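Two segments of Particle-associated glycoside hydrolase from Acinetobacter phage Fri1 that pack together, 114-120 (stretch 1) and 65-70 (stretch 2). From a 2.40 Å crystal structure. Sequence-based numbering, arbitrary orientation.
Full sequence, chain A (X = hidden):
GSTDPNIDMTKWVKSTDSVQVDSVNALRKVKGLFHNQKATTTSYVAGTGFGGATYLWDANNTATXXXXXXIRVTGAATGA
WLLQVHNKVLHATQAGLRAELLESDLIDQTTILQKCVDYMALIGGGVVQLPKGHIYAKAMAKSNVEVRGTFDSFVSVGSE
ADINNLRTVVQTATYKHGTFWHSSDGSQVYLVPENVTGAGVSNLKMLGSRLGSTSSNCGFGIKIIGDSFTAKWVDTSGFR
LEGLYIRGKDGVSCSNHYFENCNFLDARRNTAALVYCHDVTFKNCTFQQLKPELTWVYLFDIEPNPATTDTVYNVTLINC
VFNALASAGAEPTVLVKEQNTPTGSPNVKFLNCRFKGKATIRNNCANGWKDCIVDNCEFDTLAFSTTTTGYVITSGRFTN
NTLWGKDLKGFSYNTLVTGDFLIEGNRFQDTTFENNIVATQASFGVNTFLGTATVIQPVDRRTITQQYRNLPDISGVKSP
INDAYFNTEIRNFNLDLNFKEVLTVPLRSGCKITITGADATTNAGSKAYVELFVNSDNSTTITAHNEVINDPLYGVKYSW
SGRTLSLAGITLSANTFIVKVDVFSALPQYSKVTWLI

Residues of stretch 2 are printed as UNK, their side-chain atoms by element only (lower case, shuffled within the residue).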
ATOM      1  N   GLN A 114      36.819   8.490 -12.395  1.00 31.50           N
ATOM      2  CA  GLN A 114      37.012   7.977 -11.045  1.00 31.70           C
ATOM      3  C   GLN A 114      37.581   9.053 -10.135  1.00 31.95           C
ATOM      4  O   GLN A 114      37.262   9.100  -8.944  1.00 31.68           O
ATOM      5  CB  GLN A 114      37.928   6.756 -11.068  1.00 32.93           C
ATOM      6  CG  GLN A 114      37.916   5.989  -9.755  1.00 33.22           C
ATOM      7  CD  GLN A 114      36.537   5.446  -9.425  1.00 32.29           C
ATOM      8  OE1 GLN A 114      35.986   4.631 -10.168  1.00 32.19           O
ATOM      9  NE2 GLN A 114      35.957   5.921  -8.328  1.00 31.76           N
ATOM     10  N   LYS A 115      38.450   9.909 -10.674  1.00 38.69           N
ATOM     11  CA  LYS A 115      38.973  11.026  -9.895  1.00 39.11           C
ATOM     12  C   LYS A 115      37.850  11.948  -9.445  1.00 38.98           C
ATOM     13  O   LYS A 115      37.860  12.456  -8.316  1.00 39.73           O
ATOM     14  CB  LYS A 115      39.997  11.802 -10.717  1.00 39.17           C
ATOM     15  CG  LYS A 115      41.402  11.389 -10.537  1.00 39.85           C
ATOM     16  CD  LYS A 115      42.290  12.524 -11.036  1.00 40.02           C
ATOM     17  CE  LYS A 115      43.383  12.032 -11.964  1.00 40.20           C
ATOM     18  NZ  LYS A 115      44.454  11.388 -11.158  1.00 41.18           N
ATOM     19  N   CYS A 116      36.885  12.198 -10.329  1.00 33.92           N
ATOM     20  CA  CYS A 116      35.782  13.085  -9.988  1.00 34.27           C
ATOM     21  C   CYS A 116      34.920  12.488  -8.878  1.00 34.40           C
ATOM     22  O   CYS A 116      34.591  13.166  -7.898  1.00 35.45           O
ATOM     23  CB  CYS A 116      34.942  13.379 -11.238  1.00 33.88           C
ATOM     24  SG  CYS A 116      35.854  14.275 -12.543  1.00 34.24           S
ATOM     25  N   VAL A 117      34.553  11.213  -9.008  1.00 29.71           N
ATOM     26  CA  VAL A 117      33.720  10.585  -7.985  1.00 29.55           C
ATOM     27  C   VAL A 117      34.463  10.550  -6.655  1.00 30.59           C
ATOM     28  O   VAL A 117      33.894  10.867  -5.602  1.00 31.12           O
ATOM     29  CB  VAL A 117      33.288   9.174  -8.432  1.00 29.43           C
ATOM     30  CG1 VAL A 117      32.505   8.478  -7.342  1.00 30.19           C
ATOM     31  CG2 VAL A 117      32.506   9.243  -9.723  1.00 28.73           C
ATOM     32  N   ASP A 118      35.751  10.177  -6.691  1.00 36.48           N
ATOM     33  CA  ASP A 118      36.560  10.102  -5.478  1.00 37.65           C
ATOM     34  C   ASP A 118      36.713  11.458  -4.807  1.00 38.07           C
ATOM     35  O   ASP A 118      36.665  11.553  -3.577  1.00 39.13           O
ATOM     36  CB  ASP A 118      37.941   9.529  -5.786  1.00 37.86           C
ATOM     37  CG  ASP A 118      37.909   8.043  -6.066  1.00 38.32           C
ATOM     38  OD1 ASP A 118      36.808   7.446  -6.043  1.00 38.49           O
ATOM     39  OD2 ASP A 118      39.002   7.460  -6.257  1.00 38.78           O
ATOM     40  N   TYR A 119      36.918  12.517  -5.591  1.00 31.44           N
ATOM     41  CA  TYR A 119      37.138  13.826  -4.985  1.00 31.78           C
ATOM     42  C   TYR A 119      35.856  14.380  -4.369  1.00 32.24           C
ATOM     43  O   TYR A 119      35.893  14.974  -3.281  1.00 33.70           O
ATOM     44  CB  TYR A 119      37.717  14.798  -6.010  1.00 32.26           C
ATOM     45  CG  TYR A 119      37.937  16.175  -5.438  1.00 32.83           C
ATOM     46  CD1 TYR A 119      38.909  16.399  -4.474  1.00 33.62           C
ATOM     47  CD2 TYR A 119      37.152  17.243  -5.839  1.00 33.89           C
ATOM     48  CE1 TYR A 119      39.113  17.652  -3.934  1.00 35.17           C
ATOM     49  CE2 TYR A 119      37.351  18.509  -5.310  1.00 35.50           C
ATOM     50  CZ  TYR A 119      38.338  18.705  -4.360  1.00 36.11           C
ATOM     51  OH  TYR A 119      38.532  19.954  -3.825  1.00 37.21           O
ATOM     52  N   MET A 120      34.710  14.201  -5.049  1.00 34.39           N
ATOM     53  CA  MET A 120      33.436  14.619  -4.469  1.00 35.64           C
ATOM     54  C   MET A 120      33.141  13.846  -3.190  1.00 35.88           C
ATOM     55  O   MET A 120      32.687  14.423  -2.196  1.00 37.03           O
ATOM     56  CB  MET A 120      32.300  14.423  -5.473  1.00 34.94           C
ATOM     57  CG  MET A 120      32.245  15.473  -6.566  1.00 35.84           C
ATOM     58  SD  MET A 120      32.109  17.165  -5.958  1.00 37.73           S
ATOM     59  CE  MET A 120      30.426  17.206  -5.374  1.00 38.52           C
ATOM     60  N   UNK A  65      50.070  17.158  -8.989  1.00 50.17           N
ATOM     61  CA  UNK A  65      49.086  17.639  -9.944  1.00 48.92           C
ATOM     62  C   UNK A  65      48.203  16.472 -10.372  1.00 49.71           C
ATOM     63  O   UNK A  65      48.701  15.432 -10.815  1.00 51.41           O
ATOM     64  o   UNK A  65      47.898  18.411 -12.606  1.00 46.74           O
ATOM     65  c   UNK A  65      48.848  19.031 -12.071  1.00 47.03           C
ATOM     66  o   UNK A  65      49.055  20.253 -12.275  1.00 46.08           O
ATOM     67  c   UNK A  65      49.796  18.275 -11.140  1.00 48.65           C
ATOM     68  N   UNK A  66      46.890  16.633 -10.200  1.00 38.11           N
ATOM     69  CA  UNK A  66      45.924  15.597 -10.528  1.00 38.62           C
ATOM     70  C   UNK A  66      45.020  15.998 -11.687  1.00 36.75           C
ATOM     71  O   UNK A  66      44.094  15.249 -12.028  1.00 36.23           O
ATOM     72  c   UNK A  66      44.129  16.398  -8.935  1.00 36.94           C
ATOM     73  o   UNK A  66      44.360  17.554  -9.363  1.00 35.80           O
ATOM     74  c   UNK A  66      45.084  15.272  -9.293  1.00 38.86           C
ATOM     75  o   UNK A  66      43.133  16.136  -8.235  1.00 36.45           O
ATOM     76  N   UNK A  67      45.274  17.152 -12.305  1.00 38.74           N
ATOM     77  CA  UNK A  67      44.447  17.630 -13.396  1.00 36.78           C
ATOM     78  C   UNK A  67      43.014  17.923 -13.005  1.00 35.79           C
ATOM     79  O   UNK A  67      42.154  18.022 -13.882  1.00 34.10           O
ATOM     80  N   UNK A  68      42.739  18.077 -11.706  1.00 37.35           N
ATOM     81  CA  UNK A  68      41.392  18.283 -11.193  1.00 36.81           C
ATOM     82  C   UNK A  68      41.403  19.228  -9.995  1.00 37.47           C
ATOM     83  O   UNK A  68      41.067  20.411 -10.128  1.00 37.25           O
ATOM     84  c   UNK A  68      39.457  16.864 -10.040  1.00 35.36           C
ATOM     85  c   UNK A  68      39.070  15.416  -9.863  1.00 35.01           C
ATOM     86  c   UNK A  68      40.772  16.935 -10.815  1.00 36.32           C
ATOM     87  c   UNK A  68      38.363  17.627 -10.732  1.00 34.24           C
ATOM     88  N   UNK A  69      41.804  18.726  -8.826  1.00 31.85           N
ATOM     89  CA  UNK A  69      41.781  19.541  -7.618  1.00 33.04           C
ATOM     90  C   UNK A  69      43.057  20.350  -7.415  1.00 33.48           C
ATOM     91  O   UNK A  69      43.009  21.426  -6.804  1.00 35.41           O
ATOM     92  c   UNK A  69      41.549  18.653  -6.391  1.00 33.47           C
ATOM     93  o   UNK A  69      42.655  17.804  -6.168  1.00 32.93           O
ATOM     94  N   UNK A  70      44.192  19.861  -7.913  1.00 38.45           N
ATOM     95  CA  UNK A  70      45.483  20.512  -7.737  1.00 38.76           C
ATOM     96  C   UNK A  70      46.075  20.766  -9.117  1.00 38.05           C
ATOM     97  O   UNK A  70      46.404  19.815  -9.839  1.00 38.26           O
ATOM     98  c   UNK A  70      45.873  19.483  -5.491  1.00 40.14           C
ATOM     99  c   UNK A  70      46.437  19.661  -6.883  1.00 39.29           C
ATOM    100  c   UNK A  70      47.815  20.300  -6.810  1.00 39.66           C
TER

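Position 65 carries two carbons beyond the backbone, the second bearing two oxygens, a short carboxylate. It lies out of reach of the helix formed by 114-120. One of its oxygens accepts a hydrogen bond from the backbone N of position 67 at 2.9 Å. Four atoms in this arrangement define Asp65.

Position 66 shows the same pattern, two carbons with two oxygens on the second, but its CA-to-CB bond points toward the helix. Its CB lies 4.3 Å from Lys115 CD, and its backbone O comes within 3.3 Å of Lys115 CE. The carboxylate turns back on its own loop and gathers backbone NH groups ahead of it; two carbons ending in two oxygens make this Asp66. Asp66 OD1 accepts from N of position 68 at 2.9 Å and from N of position 70 at 2.7 Å, while Asp66 OD2 accepts from N of position 69 at 3.0 Å.

Position 67 has no side-chain atoms and makes no contact with the helix. Its phi of 63° by itself favours the residue that the absence of a CB identifies, Gly67.

Position 68 bears four carbons, forked at the second, with no heteroatom. One terminal carbon reaches the helix, 3.6 Å from the backbone O of Lys115 and 3.8 Å from Lys115 CB. A purely aliphatic chain branched at its second carbon is Leu68. The reaching atom is Leu68 CD2, which also lies 4.3 Å from Cys116 SG and 4.1 Å from Tyr119 CB.

Position 69 has one carbon followed by one oxygen. The carbon, CB, sits over a face of the Tyr119 ring, 3.6 Å from Tyr119 CE1, and the oxygen donates a 2.7 Å hydrogen bond to Asp66 OD2. This is Ser69.

Position 70 has three carbons, the first carrying the other two, and stays out of reach of the helix. Branching at CB without oxygen gives Val70. Val70 O accepts from Asp66 N at 3.2 Å.

The contact buries 284 Å², both sides summed, and contains no hydrogen bond between the stretches; it rests on van der Waals packing, mostly of carbon atoms. Leu68 inserts CD2 among Lys115, Cys116 and Tyr119, residues brought together by one helical turn. Beside it, Ser69 CB makes a CH-pi contact with Tyr119, 3.9 Å from the ring centroid and 24° off the normal. Asp66 organises the loop from within, its carboxylate accepting from the backbone N of Leu68 and Ser69, which meet the helix, and of Val70, which does not.

Stretch 2 (65-70) DDGLSV
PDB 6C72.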